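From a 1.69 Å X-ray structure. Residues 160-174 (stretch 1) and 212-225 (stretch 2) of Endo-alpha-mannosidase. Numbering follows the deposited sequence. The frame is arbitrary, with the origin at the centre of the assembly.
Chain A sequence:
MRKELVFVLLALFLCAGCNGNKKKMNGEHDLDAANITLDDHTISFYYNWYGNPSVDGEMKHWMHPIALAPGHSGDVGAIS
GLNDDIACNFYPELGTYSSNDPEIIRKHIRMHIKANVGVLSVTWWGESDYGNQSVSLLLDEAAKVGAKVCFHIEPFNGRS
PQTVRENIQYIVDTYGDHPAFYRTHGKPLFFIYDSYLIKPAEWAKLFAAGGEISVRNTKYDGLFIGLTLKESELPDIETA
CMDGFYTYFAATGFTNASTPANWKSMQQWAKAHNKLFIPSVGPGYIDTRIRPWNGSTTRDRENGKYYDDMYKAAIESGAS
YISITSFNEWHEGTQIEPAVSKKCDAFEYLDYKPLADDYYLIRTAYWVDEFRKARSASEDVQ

Stretch 1, residues 160-174: SPQTVRENIQYIVDT
Stretch 2 (212-225) EISVRNTKYDGLFI

Residues 161-174 form a regular α-helix, with phi/psi near -63/-43 and successive i to i-4 backbone hydrogen bonds from Val164 N to Ser160 O (2.8 Å) through Thr174 N to Tyr170 O (2.9 Å). Ser160, extended at -156/167, caps its N-terminus: with chi1 p, Ser160 OG accepts from Thr163 N at 3.1 Å, while Ser160 N donates to Thr163 OG1 at 2.9 Å. The second stretch is mostly irregular. A type II turn spans Val215 to Thr218, with Asn217 at 65/21, and a type I turn follows from Thr218 to Asp221; Thr218 OG1 links them, donating to Val215 O (2.7 Å) and accepting from Tyr220 N (2.9 Å). Beyond Gly222 (173/-157) the chain enters a strand at Leu223. The loop accompanies the helix in the same sense, with CA-CA separations of 7.4 Å for Gln162 and Ile213, 7.5 Å for Arg165 and Val215, and 6.3 Å for Gln169 and Tyr220. The contact buries 638 Å² in total.

Arg165 anchors the middle of the interface. Its chi1 to chi3 are all t and chi4 is -76°, so the side chain reaches across to two consecutive carbonyls: Arg165 NE donates to Ile213 O and Arg165 NH2 to Ser214 O, both at 2.8 Å. Both acceptors lie near the guanidinium plane, as in-plane N-H donors require, while Val215 CG1 covers one face, 3.6 Å from Arg165 NE. Towards the helix N-terminus, Ile213 (chi1 p, chi2 t) places Ile213 CD1 4.0 Å from Pro161 CB.

Tyr220 (chi1 m, chi2 -61°) covers the next turns of the helix. Gln169 CG sits 3.8 Å from the centroid of the Tyr220 ring and 7° off the ring normal, a CH-pi contact in which the aliphatic part of the glutamine packs on the ring face. Val172 (chi1 t) meets the ring edge, Val172 CB to Tyr220 CD1 at 3.6 Å. The phenol extends to Asp173 (chi1 m), where Tyr220 OH donates to Asp173 OD1 at 2.7 Å. The same carboxylate oxygen, Asp173 OD1, forms a salt bridge with Lys219 NZ at 3.4 Å, with a weak hydrogen bond, so a neutral and a charged donor converge on one acceptor.

Ile168 (chi1 m, chi2 t), buried and with CA-to-CB toward the loop, packs against Tyr220 CB and backbone. Ile168 CG2 lies 4.0 Å from Tyr220 CB, and Ile168 CD1 approaches Phe224 CE1 at 3.5 Å, joining helix to strand through apolar packing. Packing of the two stretches leaves Tyr220 O buried with no polar partner; Ile168 CG2 is 3.6 Å from Tyr220 O.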

ATOM      1  N   SER A 160      -6.377   5.941  17.694  1.00 20.41           N
ATOM      2  CA  SER A 160      -6.627   5.128  18.876  1.00 20.72           C
ATOM      3  C   SER A 160      -7.697   4.100  18.503  1.00 20.68           C
ATOM      4  O   SER A 160      -8.347   4.251  17.473  1.00 20.55           O
ATOM      5  CB  SER A 160      -7.146   6.009  20.015  1.00 20.53           C
ATOM      6  OG  SER A 160      -8.426   6.530  19.702  1.00 20.37           O
ATOM      7  N   PRO A 161      -7.902   3.061  19.344  1.00 20.84           N
ATOM      8  CA  PRO A 161      -9.023   2.168  19.042  1.00 21.21           C
ATOM      9  C   PRO A 161     -10.334   2.928  18.767  1.00 21.65           C
ATOM     10  O   PRO A 161     -11.049   2.588  17.820  1.00 21.10           O
ATOM     11  CB  PRO A 161      -9.105   1.296  20.297  1.00 21.69           C
ATOM     12  CG  PRO A 161      -7.653   1.173  20.718  1.00 21.26           C
ATOM     13  CD  PRO A 161      -7.065   2.532  20.442  1.00 21.34           C
ATOM     14  N   GLN A 162     -10.639   3.944  19.574  1.00 21.70           N
ATOM     15  CA  GLN A 162     -11.867   4.725  19.393  1.00 22.53           C
ATOM     16  C   GLN A 162     -11.913   5.494  18.074  1.00 21.84           C
ATOM     17  O   GLN A 162     -12.929   5.488  17.393  1.00 21.57           O
ATOM     18  CB  GLN A 162     -12.122   5.675  20.580  1.00 23.83           C
ATOM     19  CG  GLN A 162     -13.399   6.531  20.456  1.00 25.70           C
ATOM     20  CD  GLN A 162     -14.679   5.700  20.268  1.00 27.28           C
ATOM     21  OE1 GLN A 162     -14.872   4.656  20.910  1.00 29.56           O
ATOM     22  NE2 GLN A 162     -15.554   6.162  19.386  1.00 28.17           N
ATOM     23  N   THR A 163     -10.819   6.150  17.699  1.00 21.34           N
ATOM     24  CA  THR A 163     -10.861   6.952  16.478  1.00 20.31           C
ATOM     25  C   THR A 163     -10.766   6.041  15.243  1.00 19.36           C
ATOM     26  O   THR A 163     -11.309   6.358  14.186  1.00 19.35           O
ATOM     27  CB  THR A 163      -9.805   8.079  16.452  1.00 20.61           C
ATOM     28  OG1 THR A 163      -8.499   7.514  16.540  1.00 21.04           O
ATOM     29  CG2 THR A 163     -10.024   9.062  17.631  1.00 21.21           C
ATOM     30  N   VAL A 164     -10.112   4.895  15.393  1.00 19.28           N
ATOM     31  CA  VAL A 164     -10.137   3.890  14.311  1.00 18.78           C
ATOM     32  C   VAL A 164     -11.585   3.404  14.117  1.00 18.95           C
ATOM     33  O   VAL A 164     -12.064   3.331  12.989  1.00 18.62           O
ATOM     34  CB  VAL A 164      -9.141   2.733  14.553  1.00 18.51           C
ATOM     35  CG1 VAL A 164      -9.360   1.576  13.555  1.00 18.29           C
ATOM     36  CG2 VAL A 164      -7.696   3.252  14.467  1.00 18.49           C
ATOM     37  N   ARG A 165     -12.295   3.124  15.215  1.00 19.44           N
ATOM     38  CA  ARG A 165     -13.711   2.751  15.113  1.00 20.03           C
ATOM     39  C   ARG A 165     -14.496   3.791  14.334  1.00 19.80           C
ATOM     40  O   ARG A 165     -15.254   3.454  13.434  1.00 19.20           O
ATOM     41  CB  ARG A 165     -14.356   2.526  16.491  1.00 20.39           C
ATOM     42  CG  ARG A 165     -15.665   1.726  16.389  1.00 21.69           C
ATOM     43  CD  ARG A 165     -16.359   1.590  17.739  1.00 23.14           C
ATOM     44  NE  ARG A 165     -17.284   0.441  17.793  1.00 23.84           N
ATOM     45  CZ  ARG A 165     -18.492   0.388  17.234  1.00 23.92           C
ATOM     46  NH1 ARG A 165     -18.981   1.412  16.546  1.00 24.69           N
ATOM     47  NH2 ARG A 165     -19.223  -0.715  17.356  1.00 24.15           N
ATOM     48  N   GLU A 166     -14.291   5.065  14.662  1.00 20.15           N
ATOM     49  CA  GLU A 166     -15.025   6.144  14.009  1.00 20.90           C
ATOM     50  C   GLU A 166     -14.732   6.182  12.516  1.00 20.09           C
ATOM     51  O   GLU A 166     -15.612   6.480  11.695  1.00 19.57           O
ATOM     52  CB  GLU A 166     -14.684   7.494  14.643  1.00 22.14           C
ATOM     53  CG  GLU A 166     -15.108   7.617  16.111  1.00 24.47           C
ATOM     54  CD  GLU A 166     -14.483   8.817  16.820  1.00 26.46           C
ATOM     55  OE1 GLU A 166     -13.761   9.608  16.177  1.00 28.89           O
ATOM     56  OE2 GLU A 166     -14.701   8.959  18.036  1.00 28.17           O
ATOM     57  N   ASN A 167     -13.481   5.887  12.169  1.00 19.72           N
ATOM     58  CA  ASN A 167     -13.083   5.841  10.759  1.00 19.34           C
ATOM     59  C   ASN A 167     -13.644   4.662   9.987  1.00 19.17           C
ATOM     60  O   ASN A 167     -14.009   4.811   8.816  1.00 18.60           O
ATOM     61  CB  ASN A 167     -11.566   5.909  10.613  1.00 19.24           C
ATOM     62  CG  ASN A 167     -11.064   7.330  10.664  1.00 19.14           C
ATOM     63  OD1 ASN A 167     -11.005   8.010   9.644  1.00 19.09           O
ATOM     64  ND2 ASN A 167     -10.742   7.802  11.866  1.00 18.98           N
ATOM     65  N   ILE A 168     -13.699   3.499  10.635  1.00 19.15           N
ATOM     66  CA  ILE A 168     -14.365   2.337  10.058  1.00 19.44           C
ATOM     67  C   ILE A 168     -15.829   2.686   9.812  1.00 19.96           C
ATOM     68  O   ILE A 168     -16.362   2.409   8.743  1.00 19.52           O
ATOM     69  CB  ILE A 168     -14.233   1.070  10.952  1.00 19.15           C
ATOM     70  CG1 ILE A 168     -12.764   0.653  11.074  1.00 19.02           C
ATOM     71  CG2 ILE A 168     -15.083  -0.091  10.395  1.00 18.90           C
ATOM     72  CD1 ILE A 168     -12.490  -0.310  12.229  1.00 19.44           C
ATOM     73  N   GLN A 169     -16.466   3.331  10.791  1.00 20.48           N
ATOM     74  CA  GLN A 169     -17.873   3.695  10.647  1.00 21.29           C
ATOM     75  C   GLN A 169     -18.057   4.646   9.482  1.00 20.89           C
ATOM     76  O   GLN A 169     -18.971   4.475   8.689  1.00 20.60           O
ATOM     77  CB  GLN A 169     -18.420   4.339  11.914  1.00 22.49           C
ATOM     78  CG  GLN A 169     -18.430   3.442  13.125  1.00 24.53           C
ATOM     79  CD  GLN A 169     -18.776   4.219  14.383  1.00 26.55           C
ATOM     80  OE1 GLN A 169     -19.733   4.989  14.392  1.00 29.09           O
ATOM     81  NE2 GLN A 169     -18.008   4.019  15.447  1.00 26.64           N
ATOM     82  N   TYR A 170     -17.179   5.645   9.374  1.00 20.89           N
ATOM     83  CA  TYR A 170     -17.261   6.581   8.267  1.00 20.79           C
ATOM     84  C   TYR A 170     -17.105   5.872   6.917  1.00 20.38           C
ATOM     85  O   TYR A 170     -17.872   6.116   5.985  1.00 20.22           O
ATOM     86  CB  TYR A 170     -16.238   7.728   8.377  1.00 21.78           C
ATOM     87  CG  TYR A 170     -16.404   8.686   7.217  1.00 22.49           C
ATOM     88  CD1 TYR A 170     -17.323   9.741   7.280  1.00 22.82           C
ATOM     89  CD2 TYR A 170     -15.699   8.496   6.021  1.00 22.64           C
ATOM     90  CE1 TYR A 170     -17.500  10.594   6.199  1.00 23.23           C
ATOM     91  CE2 TYR A 170     -15.876   9.343   4.941  1.00 23.32           C
ATOM     92  CZ  TYR A 170     -16.777  10.389   5.037  1.00 23.08           C
ATOM     93  OH  TYR A 170     -16.949  11.213   3.956  1.00 24.02           O
ATOM     94  N   ILE A 171     -16.107   5.000   6.827  1.00 19.78           N
ATOM     95  CA  ILE A 171     -15.792   4.317   5.578  1.00 19.31           C
ATOM     96  C   ILE A 171     -16.956   3.412   5.155  1.00 19.80           C
ATOM     97  O   ILE A 171     -17.398   3.460   4.009  1.00 19.86           O
ATOM     98  CB  ILE A 171     -14.466   3.533   5.699  1.00 18.57           C
ATOM     99  CG1 ILE A 171     -13.280   4.518   5.709  1.00 18.45           C
ATOM    100  CG2 ILE A 171     -14.318   2.498   4.577  1.00 18.68           C
ATOM    101  CD1 ILE A 171     -11.953   3.915   6.195  1.00 17.82           C
ATOM    102  N   VAL A 172     -17.451   2.607   6.092  1.00 20.47           N
ATOM    103  CA  VAL A 172     -18.564   1.692   5.813  1.00 20.66           C
ATOM    104  C   VAL A 172     -19.852   2.465   5.480  1.00 21.72           C
ATOM    105  O   VAL A 172     -20.538   2.134   4.520  1.00 21.27           O
ATOM    106  CB  VAL A 172     -18.795   0.683   6.969  1.00 20.80           C
ATOM    107  CG1 VAL A 172     -20.079  -0.123   6.767  1.00 20.63           C
ATOM    108  CG2 VAL A 172     -17.599  -0.281   7.106  1.00 20.11           C
ATOM    109  N   ASP A 173     -20.161   3.503   6.252  1.00 22.76           N
ATOM    110  CA  ASP A 173     -21.378   4.294   6.001  1.00 24.09           C
ATOM    111  C   ASP A 173     -21.343   5.032   4.681  1.00 24.04           C
ATOM    112  O   ASP A 173     -22.357   5.152   4.003  1.00 25.07           O
ATOM    113  CB  ASP A 173     -21.625   5.309   7.122  1.00 25.11           C
ATOM    114  CG  ASP A 173     -22.063   4.662   8.418  1.00 26.58           C
ATOM    115  OD1 ASP A 173     -22.415   3.465   8.424  1.00 27.50           O
ATOM    116  OD2 ASP A 173     -22.042   5.358   9.450  1.00 28.06           O
ATOM    117  N   THR A 174     -20.179   5.548   4.321  1.00 23.38           N
ATOM    118  CA  THR A 174     -20.066   6.385   3.141  1.00 23.07           C
ATOM    119  C   THR A 174     -19.828   5.591   1.859  1.00 22.77           C
ATOM    120  O   THR A 174     -20.387   5.919   0.817  1.00 22.81           O
ATOM    121  CB  THR A 174     -18.953   7.440   3.319  1.00 22.88           C
ATOM    122  OG1 THR A 174     -19.108   8.091   4.588  1.00 22.72           O
ATOM    123  CG2 THR A 174     -18.986   8.464   2.200  1.00 22.78           C
ATOM    124  N   GLU A 212     -15.125  -3.763  24.725  1.00 27.98           N
ATOM    125  CA  GLU A 212     -15.944  -2.636  25.175  1.00 27.92           C
ATOM    126  C   GLU A 212     -16.459  -1.725  24.065  1.00 27.00           C
ATOM    127  O   GLU A 212     -17.535  -1.149  24.192  1.00 26.48           O
ATOM    128  CB  GLU A 212     -15.233  -1.830  26.268  1.00 30.22           C
ATOM    129  CG  GLU A 212     -14.024  -1.053  25.820  1.00 31.86           C
ATOM    130  CD  GLU A 212     -13.421  -0.261  26.955  1.00 33.50           C
ATOM    131  OE1 GLU A 212     -12.878  -0.887  27.890  1.00 34.97           O
ATOM    132  OE2 GLU A 212     -13.505   0.980  26.917  1.00 34.05           O
ATOM    133  N   ILE A 213     -15.689  -1.586  22.980  1.00 25.63           N
ATOM    134  CA  ILE A 213     -16.165  -0.845  21.809  1.00 24.63           C
ATOM    135  C   ILE A 213     -16.161  -1.732  20.553  1.00 23.81           C
ATOM    136  O   ILE A 213     -15.863  -1.266  19.449  1.00 23.39           O
ATOM    137  CB  ILE A 213     -15.362   0.478  21.579  1.00 25.20           C
ATOM    138  CG1 ILE A 213     -13.854   0.207  21.491  1.00 25.00           C
ATOM    139  CG2 ILE A 213     -15.675   1.494  22.681  1.00 25.07           C
ATOM    140  CD1 ILE A 213     -13.039   1.379  20.878  1.00 25.03           C
ATOM    141  N   SER A 214     -16.501  -3.008  20.726  1.00 23.14           N
ATOM    142  CA  SER A 214     -16.331  -3.990  19.652  1.00 22.19           C
ATOM    143  C   SER A 214     -17.112  -3.648  18.396  1.00 21.82           C
ATOM    144  O   SER A 214     -18.243  -3.151  18.460  1.00 22.07           O
ATOM    145  CB  SER A 214     -16.711  -5.398  20.110  1.00 22.91           C
ATOM    146  OG  SER A 214     -16.449  -6.342  19.081  1.00 22.44           O
ATOM    147  N   VAL A 215     -16.495  -3.905  17.249  1.00 20.96           N
ATOM    148  CA  VAL A 215     -17.208  -3.844  15.969  1.00 20.16           C
ATOM    149  C   VAL A 215     -17.652  -5.245  15.520  1.00 19.39           C
ATOM    150  O   VAL A 215     -18.287  -5.404  14.470  1.00 19.85           O
ATOM    151  CB  VAL A 215     -16.339  -3.213  14.839  1.00 20.37           C
ATOM    152  CG1 VAL A 215     -16.175  -1.725  15.074  1.00 20.81           C
ATOM    153  CG2 VAL A 215     -14.993  -3.900  14.733  1.00 20.57           C
ATOM    154  N   ARG A 216     -17.303  -6.257  16.301  1.00 18.94           N
ATOM    155  CA  ARG A 216     -17.587  -7.623  15.902  1.00 19.33           C
ATOM    156  C   ARG A 216     -19.090  -7.845  15.924  1.00 20.09           C
ATOM    157  O   ARG A 216     -19.780  -7.475  16.885  1.00 20.34           O
ATOM    158  CB  ARG A 216     -16.887  -8.638  16.797  1.00 19.08           C
ATOM    159  CG  ARG A 216     -15.345  -8.617  16.755  1.00 18.94           C
ATOM    160  CD  ARG A 216     -14.826  -8.696  15.329  1.00 18.45           C
ATOM    161  NE  ARG A 216     -13.361  -8.758  15.302  1.00 18.46           N
ATOM    162  CZ  ARG A 216     -12.634  -8.788  14.185  1.00 17.88           C
ATOM    163  NH1 ARG A 216     -13.222  -8.780  13.000  1.00 17.86           N
ATOM    164  NH2 ARG A 216     -11.308  -8.840  14.264  1.00 17.57           N
ATOM    165  N   ASN A 217     -19.580  -8.406  14.825  1.00 20.06           N
ATOM    166  CA  ASN A 217     -20.996  -8.717  14.649  1.00 20.47           C
ATOM    167  C   ASN A 217     -21.899  -7.495  14.620  1.00 20.90           C
ATOM    168  O   ASN A 217     -23.106  -7.584  14.863  1.00 22.37           O
ATOM    169  CB  ASN A 217     -21.434  -9.785  15.654  1.00 20.54           C
ATOM    170  CG  ASN A 217     -20.683 -11.076  15.449  1.00 20.85           C
ATOM    171  OD1 ASN A 217     -20.503 -11.533  14.311  1.00 21.01           O
ATOM    172  ND2 ASN A 217     -20.227 -11.670  16.540  1.00 21.43           N
ATOM    173  N   THR A 218     -21.292  -6.352  14.313  1.00 20.69           N
ATOM    174  CA  THR A 218     -22.018  -5.152  13.946  1.00 20.90           C
ATOM    175  C   THR A 218     -21.898  -5.030  12.437  1.00 20.96           C
ATOM    176  O   THR A 218     -21.187  -5.809  11.804  1.00 21.35           O
ATOM    177  CB  THR A 218     -21.412  -3.883  14.594  1.00 21.07           C
ATOM    178  OG1 THR A 218     -20.174  -3.557  13.940  1.00 20.49           O
ATOM    179  CG2 THR A 218     -21.158  -4.093  16.070  1.00 20.75           C
ATOM    180  N   LYS A 219     -22.575  -4.046  11.855  1.00 21.42           N
ATOM    181  CA  LYS A 219     -22.461  -3.783  10.434  1.00 22.37           C
ATOM    182  C   LYS A 219     -21.056  -3.268  10.068  1.00 22.06           C
ATOM    183  O   LYS A 219     -20.756  -3.093   8.889  1.00 22.54           O
ATOM    184  CB  LYS A 219     -23.510  -2.756  10.003  1.00 23.56           C
ATOM    185  CG  LYS A 219     -23.194  -1.336  10.460  1.00 25.18           C
ATOM    186  CD  LYS A 219     -24.182  -0.321   9.897  1.00 26.27           C
ATOM    187  CE  LYS A 219     -23.951  -0.055   8.407  1.00 27.72           C
ATOM    188  NZ  LYS A 219     -24.822   1.074   7.965  1.00 29.31           N
ATOM    189  N   TYR A 220     -20.235  -3.019  11.089  1.00 21.99           N
ATOM    190  CA  TYR A 220     -18.870  -2.471  10.920  1.00 21.68           C
ATOM    191  C   TYR A 220     -17.790  -3.545  11.043  1.00 21.44           C
ATOM    192  O   TYR A 220     -16.580  -3.247  11.146  1.00 21.68           O
ATOM    193  CB  TYR A 220     -18.634  -1.317  11.904  1.00 22.06           C
ATOM    194  CG  TYR A 220     -19.636  -0.223  11.692  1.00 22.32           C
ATOM    195  CD1 TYR A 220     -19.711   0.440  10.469  1.00 22.62           C
ATOM    196  CD2 TYR A 220     -20.549   0.117  12.689  1.00 23.12           C
ATOM    197  CE1 TYR A 220     -20.661   1.432  10.241  1.00 23.40           C
ATOM    198  CE2 TYR A 220     -21.500   1.114  12.474  1.00 23.41           C
ATOM    199  CZ  TYR A 220     -21.550   1.763  11.250  1.00 23.62           C
ATOM    200  OH  TYR A 220     -22.488   2.749  11.035  1.00 25.14           O
ATOM    201  N   ASP A 221     -18.218  -4.808  11.023  1.00 20.02           N
ATOM    202  CA  ASP A 221     -17.281  -5.909  11.139  1.00 20.05           C
ATOM    203  C   ASP A 221     -16.558  -6.095   9.803  1.00 19.97           C
ATOM    204  O   ASP A 221     -16.979  -5.568   8.771  1.00 21.10           O
ATOM    205  CB  ASP A 221     -18.008  -7.209  11.547  1.00 20.00           C
ATOM    206  CG  ASP A 221     -17.109  -8.169  12.291  1.00 20.39           C
ATOM    207  OD1 ASP A 221     -15.873  -7.974  12.289  1.00 20.39           O
ATOM    208  OD2 ASP A 221     -17.622  -9.132  12.886  1.00 19.84           O
ATOM    209  N   GLY A 222     -15.475  -6.853   9.827  1.00 19.78           N
ATOM    210  CA  GLY A 222     -14.717  -7.115   8.615  1.00 19.42           C
ATOM    211  C   GLY A 222     -13.452  -7.850   8.966  1.00 18.97           C
ATOM    212  O   GLY A 222     -13.375  -8.513   9.995  1.00 18.98           O
ATOM    213  N   LEU A 223     -12.467  -7.745   8.084  1.00 18.14           N
ATOM    214  CA  LEU A 223     -11.196  -8.405   8.279  1.00 17.63           C
ATOM    215  C   LEU A 223     -10.173  -7.307   8.503  1.00 17.10           C
ATOM    216  O   LEU A 223      -9.958  -6.457   7.639  1.00 16.70           O
ATOM    217  CB  LEU A 223     -10.832  -9.227   7.044  1.00 18.00           C
ATOM    218  CG  LEU A 223     -11.696 -10.464   6.744  1.00 18.37           C
ATOM    219  CD1 LEU A 223     -11.462 -10.909   5.314  1.00 19.31           C
ATOM    220  CD2 LEU A 223     -11.447 -11.623   7.727  1.00 19.49           C
ATOM    221  N   PHE A 224      -9.579  -7.316   9.684  1.00 16.70           N
ATOM    222  CA  PHE A 224      -8.629  -6.293  10.083  1.00 16.43           C
ATOM    223  C   PHE A 224      -7.241  -6.889  10.146  1.00 16.15           C
ATOM    224  O   PHE A 224      -6.982  -7.858  10.863  1.00 15.49           O
ATOM    225  CB  PHE A 224      -9.085  -5.698  11.412  1.00 16.48           C
ATOM    226  CG  PHE A 224     -10.474  -5.135  11.336  1.00 16.50           C
ATOM    227  CD1 PHE A 224     -10.696  -3.888  10.762  1.00 16.51           C
ATOM    228  CD2 PHE A 224     -11.570  -5.891  11.776  1.00 16.40           C
ATOM    229  CE1 PHE A 224     -11.989  -3.380  10.650  1.00 16.49           C
ATOM    230  CE2 PHE A 224     -12.859  -5.389  11.676  1.00 16.36           C
ATOM    231  CZ  PHE A 224     -13.075  -4.131  11.118  1.00 16.62           C
ATOM    232  N   ILE A 225      -6.348  -6.283   9.371  1.00 15.72           N
ATOM    233  CA  ILE A 225      -5.048  -6.836   9.078  1.00 15.22           C
ATOM    234  C   ILE A 225      -3.984  -5.903   9.636  1.00 15.46           C
ATOM    235  O   ILE A 225      -3.802  -4.781   9.142  1.00 15.30           O
ATOM    236  CB  ILE A 225      -4.858  -7.000   7.521  1.00 15.12           C
ATOM    237  CG1 ILE A 225      -6.037  -7.773   6.884  1.00 15.24           C
ATOM    238  CG2 ILE A 225      -3.498  -7.613   7.192  1.00 15.19           C
ATOM    239  CD1 ILE A 225      -6.227  -9.222   7.374  1.00 15.27           C
TER